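Local structure of putative dioxygenase (1H-3-hydroxy-4-oxoquinaldine 2,4-dioxygenase) (Mycobacteroides abscessus subsp. abscessus, 6RA3) at residues L109-V114 with L204-A209; P21-V26 with V87-P92; T6-Q11 with A75-G80. The protein cleaves the ring of the Pseudomonas quinolone signal PQS, giving N-octanoylanthranilate and carbon monoxide, a step in the breakdown of this quorum-sensing molecule. One frame throughout, in Å; residues are numbered along the deposited sequence.

Contact 1 of 3, residues L109-V114 with L204-A209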
loop_
_atom_site.group_PDB
_atom_site.type_symbol
_atom_site.label_atom_id
_atom_site.label_comp_id
_atom_site.label_asym_id
_atom_site.label_seq_id
_atom_site.Cartn_x
_atom_site.Cartn_y
_atom_site.Cartn_z
ATOM N N LEU A 109 15.946 14.800 -23.949
ATOM C CA LEU A 109 15.100 14.025 -24.853
ATOM C C LEU A 109 14.616 14.807 -26.066
ATOM O O LEU A 109 14.230 14.190 -27.071
ATOM C CB LEU A 109 13.878 13.494 -24.099
ATOM C CG LEU A 109 14.183 12.527 -22.964
ATOM C CD1 LEU A 109 12.912 12.234 -22.186
ATOM C CD2 LEU A 109 14.829 11.266 -23.485
ATOM N N GLY A 110 14.600 16.131 -25.979
ATOM C CA GLY A 110 14.195 16.973 -27.079
ATOM C C GLY A 110 12.724 17.315 -26.992
ATOM O O GLY A 110 11.963 16.757 -26.192
ATOM N N ALA A 111 12.326 18.256 -27.857
ATOM C CA ALA A 111 11.006 18.874 -27.805
ATOM C C ALA A 111 9.922 18.046 -28.483
ATOM O O ALA A 111 8.738 18.346 -28.293
ATOM C CB ALA A 111 11.057 20.266 -28.445
ATOM N N GLN A 112 10.290 17.024 -29.268
ATOM C CA GLN A 112 9.294 16.113 -29.833
ATOM C C GLN A 112 8.859 15.076 -28.799
ATOM O O GLN A 112 7.659 14.823 -28.634
ATOM C CB GLN A 112 9.847 15.424 -31.087
ATOM C CG GLN A 112 10.126 16.363 -32.303
ATOM C CD GLN A 112 11.464 17.135 -32.218
ATOM O OE1 GLN A 112 12.512 16.567 -31.882
ATOM N NE2 GLN A 112 11.422 18.435 -32.529
ATOM N N ARG A 113 9.825 14.500 -28.069
ATOM C CA ARG A 113 9.502 13.576 -26.983
ATOM C C ARG A 113 8.931 14.317 -25.779
ATOM O O ARG A 113 7.997 13.830 -25.137
ATOM C CB ARG A 113 10.743 12.775 -26.589
ATOM C CG ARG A 113 10.585 11.881 -25.332
ATOM C CD ARG A 113 10.024 10.510 -25.697
ATOM N NE ARG A 113 9.886 9.612 -24.545
ATOM C CZ ARG A 113 10.807 8.738 -24.134
ATOM N NH1 ARG A 113 11.980 8.616 -24.756
ATOM N NH2 ARG A 113 10.544 7.970 -23.091
ATOM N N VAL A 114 9.462 15.494 -25.462
ATOM C CA VAL A 114 8.952 16.304 -24.356
ATOM C C VAL A 114 8.560 17.672 -24.902
ATOM O O VAL A 114 9.386 18.605 -24.913
ATOM C CB VAL A 114 9.982 16.424 -23.219
ATOM C CG1 VAL A 114 9.557 17.466 -22.170
ATOM C CG2 VAL A 114 10.159 15.065 -22.562
ATOM N N LEU A 204 18.885 25.703 -22.971
ATOM C CA LEU A 204 18.292 24.526 -23.605
ATOM C C LEU A 204 18.559 24.539 -25.098
ATOM O O LEU A 204 18.286 25.537 -25.774
ATOM C CB LEU A 204 16.784 24.485 -23.347
ATOM C CG LEU A 204 16.358 24.111 -21.927
ATOM C CD1 LEU A 204 14.910 24.483 -21.685
ATOM C CD2 LEU A 204 16.616 22.621 -21.663
ATOM N N ALA A 205 19.087 23.419 -25.610
ATOM C CA ALA A 205 19.306 23.213 -27.044
ATOM C C ALA A 205 18.114 23.667 -27.887
ATOM O O ALA A 205 18.206 24.653 -28.626
ATOM C CB ALA A 205 19.601 21.731 -27.335
ATOM N N GLU A 206 16.996 22.943 -27.806
ATOM C CA GLU A 206 15.762 23.321 -28.494
ATOM C C GLU A 206 14.657 23.447 -27.452
ATOM O O GLU A 206 14.018 22.446 -27.090
ATOM C CB GLU A 206 15.402 22.311 -29.588
ATOM C CG GLU A 206 15.475 20.827 -29.207
ATOM C CD GLU A 206 14.591 19.945 -30.096
ATOM O OE1 GLU A 206 14.174 20.390 -31.193
ATOM O OE2 GLU A 206 14.297 18.803 -29.690
ATOM N N PRO A 207 14.406 24.650 -26.931
ATOM C CA PRO A 207 13.422 24.802 -25.843
ATOM C C PRO A 207 12.039 24.328 -26.259
ATOM O O PRO A 207 11.462 24.819 -27.232
ATOM C CB PRO A 207 13.425 26.312 -25.559
ATOM C CG PRO A 207 14.634 26.842 -26.178
ATOM C CD PRO A 207 15.030 25.930 -27.298
ATOM N N CYS A 208 11.501 23.376 -25.502
ATOM C CA CYS A 208 10.078 23.073 -25.570
ATOM C C CYS A 208 9.276 24.204 -24.904
ATOM O O CYS A 208 9.834 25.145 -24.338
ATOM C CB CYS A 208 9.797 21.731 -24.886
ATOM S SG CYS A 208 10.046 21.805 -23.094
ATOM N N ALA A 209 7.951 24.101 -24.968
ATOM C CA ALA A 209 7.093 25.059 -24.279
ATOM C C ALA A 209 7.197 24.872 -22.776
ATOM O O ALA A 209 7.016 23.765 -22.258
ATOM C CB ALA A 209 5.647 24.891 -24.722
#
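Ala111 and Cys208 mark the closest backbone approach, CA to CA 4.8 Å, between two connecting segments that share no direct backbone hydrogen bond, and the polar link is made by a side chain, that of Glu206. Its CG stands between the backbone N and the carbonyl carbon (chi1 47°), and the extended chain beyond lets the carboxylate reach the backbone of Ala111. Glu206 OE2 accepts the N-H of Ala111, 2.7 Å from N, in an almost straight bond of 168° at the hydrogen; the donor arrives from well above the carboxylate plane. The same OE2 also lies 3.2 Å from Gly110 CA. The chain leaves helix 99-109 at Gly110 with positive phi, backbone angles at which a CB would be jammed against the carbonyl O of Leu109; the absence of a CB also leaves room for Glu206 OE2. In the alpha/beta hydrolase fold this is the return of a beta-alpha-beta crossover: residues 109-114 lead from helix 99-109 into strand 116-120, while 204-209 lead into the neighbouring parallel strand 209-214. On the exposed side Gln112 crosses Glu206 at about a right angle, amide and carboxylate planes 48° apart, with Gln112 NE2 3.6 Å from Glu206 OE1. Inward, Cys208 CB meets Ala111 CB at 4.0 Å, an apolar contact, and also lies 3.2 Å from the carbonyl Val114 O; both Cys208 and Val114 rest on Ala106 of helix 99-109.

Contact 2 of 3, residues P21-V26 with V87-P92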
loop_
_atom_site.group_PDB
_atom_site.type_symbol
_atom_site.label_atom_id
_atom_site.label_comp_id
_atom_site.label_asym_id
_atom_site.label_seq_id
_atom_site.Cartn_x
_atom_site.Cartn_y
_atom_site.Cartn_z
ATOM N N PRO A 21 -5.416 9.071 -25.430
ATOM C CA PRO A 21 -4.239 9.229 -26.287
ATOM C C PRO A 21 -3.648 10.631 -26.209
ATOM O O PRO A 21 -4.294 11.602 -25.793
ATOM C CB PRO A 21 -4.780 8.953 -27.705
ATOM C CG PRO A 21 -6.225 8.533 -27.519
ATOM C CD PRO A 21 -6.651 9.156 -26.227
ATOM N N GLY A 22 -2.399 10.726 -26.651
ATOM C CA GLY A 22 -1.683 11.979 -26.619
ATOM C C GLY A 22 -0.556 11.921 -25.610
ATOM O O GLY A 22 -0.214 10.845 -25.101
ATOM N N PRO A 23 0.043 13.078 -25.307
ATOM C CA PRO A 23 1.133 13.104 -24.327
ATOM C C PRO A 23 0.667 12.713 -22.939
ATOM O O PRO A 23 -0.448 13.034 -22.517
ATOM C CB PRO A 23 1.612 14.563 -24.350
ATOM C CG PRO A 23 1.152 15.096 -25.654
ATOM C CD PRO A 23 -0.165 14.403 -25.914
ATOM N N VAL A 24 1.574 12.052 -22.227
ATOM C CA VAL A 24 1.352 11.581 -20.869
ATOM C C VAL A 24 1.733 12.692 -19.895
ATOM O O VAL A 24 2.790 13.322 -20.037
ATOM C CB VAL A 24 2.181 10.306 -20.631
ATOM C CG1 VAL A 24 2.063 9.775 -19.180
ATOM C CG2 VAL A 24 1.802 9.250 -21.655
ATOM N N PHE A 25 0.883 12.947 -18.904
ATOM C CA PHE A 25 1.312 13.764 -17.773
ATOM C C PHE A 25 2.239 12.964 -16.846
ATOM O O PHE A 25 1.898 11.860 -16.413
ATOM C CB PHE A 25 0.115 14.266 -16.994
ATOM C CG PHE A 25 -0.671 15.326 -17.706
ATOM C CD1 PHE A 25 -0.033 16.421 -18.274
ATOM C CD2 PHE A 25 -2.051 15.230 -17.808
ATOM C CE1 PHE A 25 -0.755 17.407 -18.917
ATOM C CE2 PHE A 25 -2.780 16.213 -18.454
ATOM C CZ PHE A 25 -2.131 17.301 -19.011
ATOM N N VAL A 26 3.411 13.526 -16.527
ATOM C CA VAL A 26 4.351 12.907 -15.589
ATOM C C VAL A 26 4.553 13.880 -14.439
ATOM O O VAL A 26 5.084 14.986 -14.627
ATOM C CB VAL A 26 5.685 12.525 -16.246
ATOM C CG1 VAL A 26 6.629 11.917 -15.206
ATOM C CG2 VAL A 26 5.476 11.552 -17.374
ATOM N N VAL A 87 6.165 4.979 -22.385
ATOM C CA VAL A 87 5.634 6.321 -22.530
ATOM C C VAL A 87 6.440 6.973 -23.637
ATOM O O VAL A 87 7.671 7.013 -23.571
ATOM C CB VAL A 87 5.738 7.109 -21.225
ATOM C CG1 VAL A 87 5.407 8.572 -21.467
ATOM C CG2 VAL A 87 4.802 6.504 -20.181
ATOM N N ASP A 88 5.756 7.432 -24.680
ATOM C CA ASP A 88 6.450 8.190 -25.714
ATOM C C ASP A 88 6.474 9.664 -25.317
ATOM O O ASP A 88 7.267 10.067 -24.454
ATOM C CB ASP A 88 5.804 7.979 -27.087
ATOM C CG ASP A 88 6.673 8.535 -28.229
ATOM O OD1 ASP A 88 7.788 9.066 -27.950
ATOM O OD2 ASP A 88 6.253 8.429 -29.406
ATOM N N SER A 89 5.610 10.481 -25.907
ATOM C CA SER A 89 5.662 11.904 -25.629
ATOM C C SER A 89 4.989 12.192 -24.296
ATOM O O SER A 89 3.979 11.577 -23.938
ATOM C CB SER A 89 5.011 12.714 -26.753
ATOM O OG SER A 89 3.642 12.385 -26.925
ATOM N N PHE A 90 5.559 13.132 -23.548
ATOM C CA PHE A 90 5.059 13.380 -22.214
ATOM C C PHE A 90 5.369 14.797 -21.789
ATOM O O PHE A 90 6.274 15.454 -22.310
ATOM C CB PHE A 90 5.623 12.360 -21.203
ATOM C CG PHE A 90 7.138 12.370 -21.045
ATOM C CD1 PHE A 90 7.944 11.562 -21.831
ATOM C CD2 PHE A 90 7.731 13.129 -20.057
ATOM C CE1 PHE A 90 9.343 11.534 -21.647
ATOM C CE2 PHE A 90 9.116 13.103 -19.859
ATOM C CZ PHE A 90 9.912 12.310 -20.647
ATOM N N VAL A 91 4.600 15.233 -20.811
ATOM C CA VAL A 91 4.633 16.589 -20.298
ATOM C C VAL A 91 4.922 16.513 -18.806
ATOM O O VAL A 91 4.020 16.275 -18.003
ATOM C CB VAL A 91 3.304 17.318 -20.566
ATOM C CG1 VAL A 91 3.228 18.594 -19.771
ATOM C CG2 VAL A 91 3.149 17.584 -22.048
ATOM N N PRO A 92 6.175 16.741 -18.392
ATOM C CA PRO A 92 6.468 16.835 -16.958
ATOM C C PRO A 92 5.700 17.954 -16.274
ATOM O O PRO A 92 5.571 19.056 -16.802
ATOM C CB PRO A 92 7.971 17.101 -16.923
ATOM C CG PRO A 92 8.498 16.571 -18.192
ATOM C CD PRO A 92 7.407 16.690 -19.210
HETATM O O HOH W 1 2.410 9.791 -25.210
#
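Val24 pairs with Phe90, Phe25 with Val91 and Val26 with Pro92 in a parallel register between strands 24-28 and 90-95, neighbours in the central sheet of the alpha/beta hydrolase fold. Three backbone bonds stitch them: Val24 N to Ser89 O, Val91 N to Val24 O at 2.7 Å, and Val26 N to Val91 O. The second is met nearly along the C=O axis; the third is longer, 3.2 Å between Val26 N and Val91 O, its donor standing above the carbonyl plane. Beside these N-H bonds, Pro92 CA makes a CA-H...O contact with Val26 O at 3.3 Å.

The tight part lies on the face carrying Val24, Val26, Phe90 and Pro92. Val26 CG2, anti to its own carbonyl carbon, reaches Phe90 CD2 at 3.8 Å, while Val24 CG2 meets Val87 CG1, from the loop before strand 90-95, at 3.7 Å; Leu82 of helix 71-84 touches Val26, Val87 and Phe90. On the other face Phe25 and Val91 run alongside each other, Phe25 CD1 4.1 Å from Val91 CB, and Ala260, Ile261 and Leu264 of helix 253-266 touch the Phe25 side chain.

Toward Gly22 and Ser89 the strands have not yet begun and solvent enters. A water donates to Gly22 O at 2.8 Å and to Ser89 O at 2.7 Å, bridging the segments where direct pairing ends. Beside it the Pro23 ring rests loosely against the Ser89 side chain. The water spends both its protons on carbonyls, and Ser89 O is shared between Val24 N and the water, while the bonds further in lie among buried apolar side chains.

Contact 3 of 3, residues T6-Q11 with A75-G80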
loop_
_atom_site.group_PDB
_atom_site.type_symbol
_atom_site.label_atom_id
_atom_site.label_comp_id
_atom_site.label_asym_id
_atom_site.label_seq_id
_atom_site.Cartn_x
_atom_site.Cartn_y
_atom_site.Cartn_z
ATOM N N THR A 6 12.769 -1.315 -10.534
ATOM C CA THR A 6 14.200 -1.037 -10.487
ATOM C C THR A 6 14.610 -0.304 -11.766
ATOM O O THR A 6 14.494 -0.858 -12.862
ATOM C CB THR A 6 14.967 -2.349 -10.344
ATOM O OG1 THR A 6 14.559 -2.987 -9.125
ATOM C CG2 THR A 6 16.488 -2.111 -10.315
ATOM N N VAL A 7 15.067 0.939 -11.627
ATOM C CA VAL A 7 15.625 1.725 -12.739
ATOM C C VAL A 7 17.004 2.234 -12.330
ATOM O O VAL A 7 17.147 2.821 -11.256
ATOM C CB VAL A 7 14.742 2.933 -13.098
ATOM C CG1 VAL A 7 15.234 3.589 -14.392
ATOM C CG2 VAL A 7 13.290 2.542 -13.197
ATOM N N ASN A 8 18.001 2.042 -13.195
ATOM C CA ASN A 8 19.376 2.418 -12.866
ATOM C C ASN A 8 19.756 1.802 -11.520
ATOM O O ASN A 8 20.412 2.433 -10.683
ATOM C CB ASN A 8 19.574 3.945 -12.837
ATOM C CG ASN A 8 19.207 4.654 -14.179
ATOM O OD1 ASN A 8 19.512 4.177 -15.268
ATOM N ND2 ASN A 8 18.547 5.798 -14.068
ATOM N N GLY A 9 19.327 0.556 -11.318
ATOM C CA GLY A 9 19.654 -0.216 -10.130
ATOM C C GLY A 9 19.080 0.291 -8.822
ATOM O O GLY A 9 19.471 -0.221 -7.760
ATOM N N VAL A 10 18.220 1.313 -8.854
ATOM C CA VAL A 10 17.540 1.815 -7.667
ATOM C C VAL A 10 16.025 1.631 -7.816
ATOM O O VAL A 10 15.501 1.402 -8.909
ATOM C CB VAL A 10 17.882 3.286 -7.337
ATOM C CG1 VAL A 10 19.366 3.463 -7.268
ATOM C CG2 VAL A 10 17.251 4.300 -8.350
ATOM N N GLN A 11 15.325 1.747 -6.691
ATOM C CA GLN A 11 13.888 1.481 -6.636
ATOM C C GLN A 11 13.102 2.770 -6.823
ATOM O O GLN A 11 13.180 3.686 -5.994
ATOM C CB GLN A 11 13.464 0.820 -5.322
ATOM C CG GLN A 11 11.975 0.388 -5.396
ATOM C CD GLN A 11 11.557 -0.602 -4.355
ATOM O OE1 GLN A 11 11.555 -1.816 -4.574
ATOM N NE2 GLN A 11 11.149 -0.091 -3.231
ATOM N N ALA A 75 16.698 12.721 -13.214
ATOM C CA ALA A 75 16.346 12.713 -14.625
ATOM C C ALA A 75 16.644 11.381 -15.298
ATOM O O ALA A 75 15.858 10.911 -16.133
ATOM C CB ALA A 75 17.108 13.827 -15.341
ATOM N N ALA A 76 17.775 10.763 -14.971
ATOM C CA ALA A 76 18.085 9.474 -15.561
ATOM C C ALA A 76 17.079 8.427 -15.103
ATOM O O ALA A 76 16.734 7.534 -15.875
ATOM C CB ALA A 76 19.508 9.038 -15.196
ATOM N N ASP A 77 16.620 8.520 -13.840
ATOM C CA ASP A 77 15.674 7.539 -13.291
ATOM C C ASP A 77 14.287 7.711 -13.908
ATOM O O ASP A 77 13.620 6.727 -14.251
ATOM C CB ASP A 77 15.507 7.676 -11.769
ATOM C CG ASP A 77 16.766 7.377 -10.963
ATOM O OD1 ASP A 77 16.751 7.755 -9.768
ATOM O OD2 ASP A 77 17.721 6.777 -11.487
ATOM N N THR A 78 13.809 8.960 -13.968
ATOM C CA THR A 78 12.480 9.240 -14.486
ATOM C C THR A 78 12.395 8.857 -15.946
ATOM O O THR A 78 11.415 8.238 -16.375
ATOM C CB THR A 78 12.151 10.718 -14.288
ATOM O OG1 THR A 78 12.121 11.024 -12.890
ATOM C CG2 THR A 78 10.782 11.090 -14.922
ATOM N N ILE A 79 13.436 9.181 -16.718
ATOM C CA ILE A 79 13.476 8.796 -18.123
ATOM C C ILE A 79 13.533 7.285 -18.265
ATOM O O ILE A 79 12.909 6.707 -19.167
ATOM C CB ILE A 79 14.669 9.468 -18.833
ATOM C CG1 ILE A 79 14.486 10.987 -18.863
ATOM C CG2 ILE A 79 14.839 8.888 -20.243
ATOM C CD1 ILE A 79 15.681 11.750 -19.401
ATOM N N GLY A 80 14.321 6.618 -17.426
ATOM C CA GLY A 80 14.420 5.173 -17.544
ATOM C C GLY A 80 13.095 4.498 -17.243
ATOM O O GLY A 80 12.735 3.498 -17.875
#
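Asn8 reaches from a hairpin turn to helix 71-84 and crosses Asp77 obliquely, its amide plane turned 40° from the carboxylate plane. Despite this twist Asp77 OD2 lies almost in the amide plane of Asn8, and Asn8 ND2 approaches it at 2.9 Å along a nearly straight N-H, 175° at the hydrogen. Asp77 OD2 accepts with its anti lone pair, the one turned away from the other oxygen. CG of Asn8 is anti to its carbonyl carbon (chi1 -58°), which sets CG on the helix side, where the amide ND2 meets Asp77 and Ala76. The same ND2 gives a second, weak bond to Ala76 O at 3.1 Å. That carbonyl already accepts the N-H of Gly80 within the helix. Asp77 OD2 is shared too, since it forms a salt bridge with Arg57; the positive charge there probably steadies the carboxylate.

The turn itself is a type I' beta turn from Val7 to Val10, with Asn8 and Gly9 at its corner, closing a two-residue beta hairpin between strands 3-7 and 10-17. Paired bonds between Val7 and Val10 hold it shut. The two valines that flank the Asn8-Gly9 corner meet the helix differently. Val7 CG1, anti to its backbone N, comes to 3.5 Å from Asp77 O and 3.6 Å from Gly80 CA, filling the place a CB on Gly80 would take. Val10 crosses Asp77 at about a right angle, with Val10 CG2 at 3.8 Å from Asp77 OD1. Next to Val7, the backbone N of Thr6 is hydrogen-bonded to Asn64 OD1 of the second subunit.

Contacts 1 and 2, with centres about 13 Å apart, join directly through Arg113: Arg113 O is 3.0 Å from Phe90 N and Arg113 NE 2.7 Å from Asp88 O, both probable hydrogen bonds, and Arg113 also forms a salt bridge with Asp83. Contact 3, its centre about 17 Å from that of contact 2, is tied to it by helix 71-84, which leads on to strand 90-95; Val26 CG1 and Thr78 CG2 touch at 4.2 Å. Contacts 1 and 3, centres about 20 Å apart, meet where Leu109 CD1 lies 3.9 Å from Ile79 CG1. A bound N-octanoylanthranilate comes no nearer than about 13 Å to the Val87 side chain of contact 2. All three contacts lie away from the substrate-binding His97 and the active-site His246.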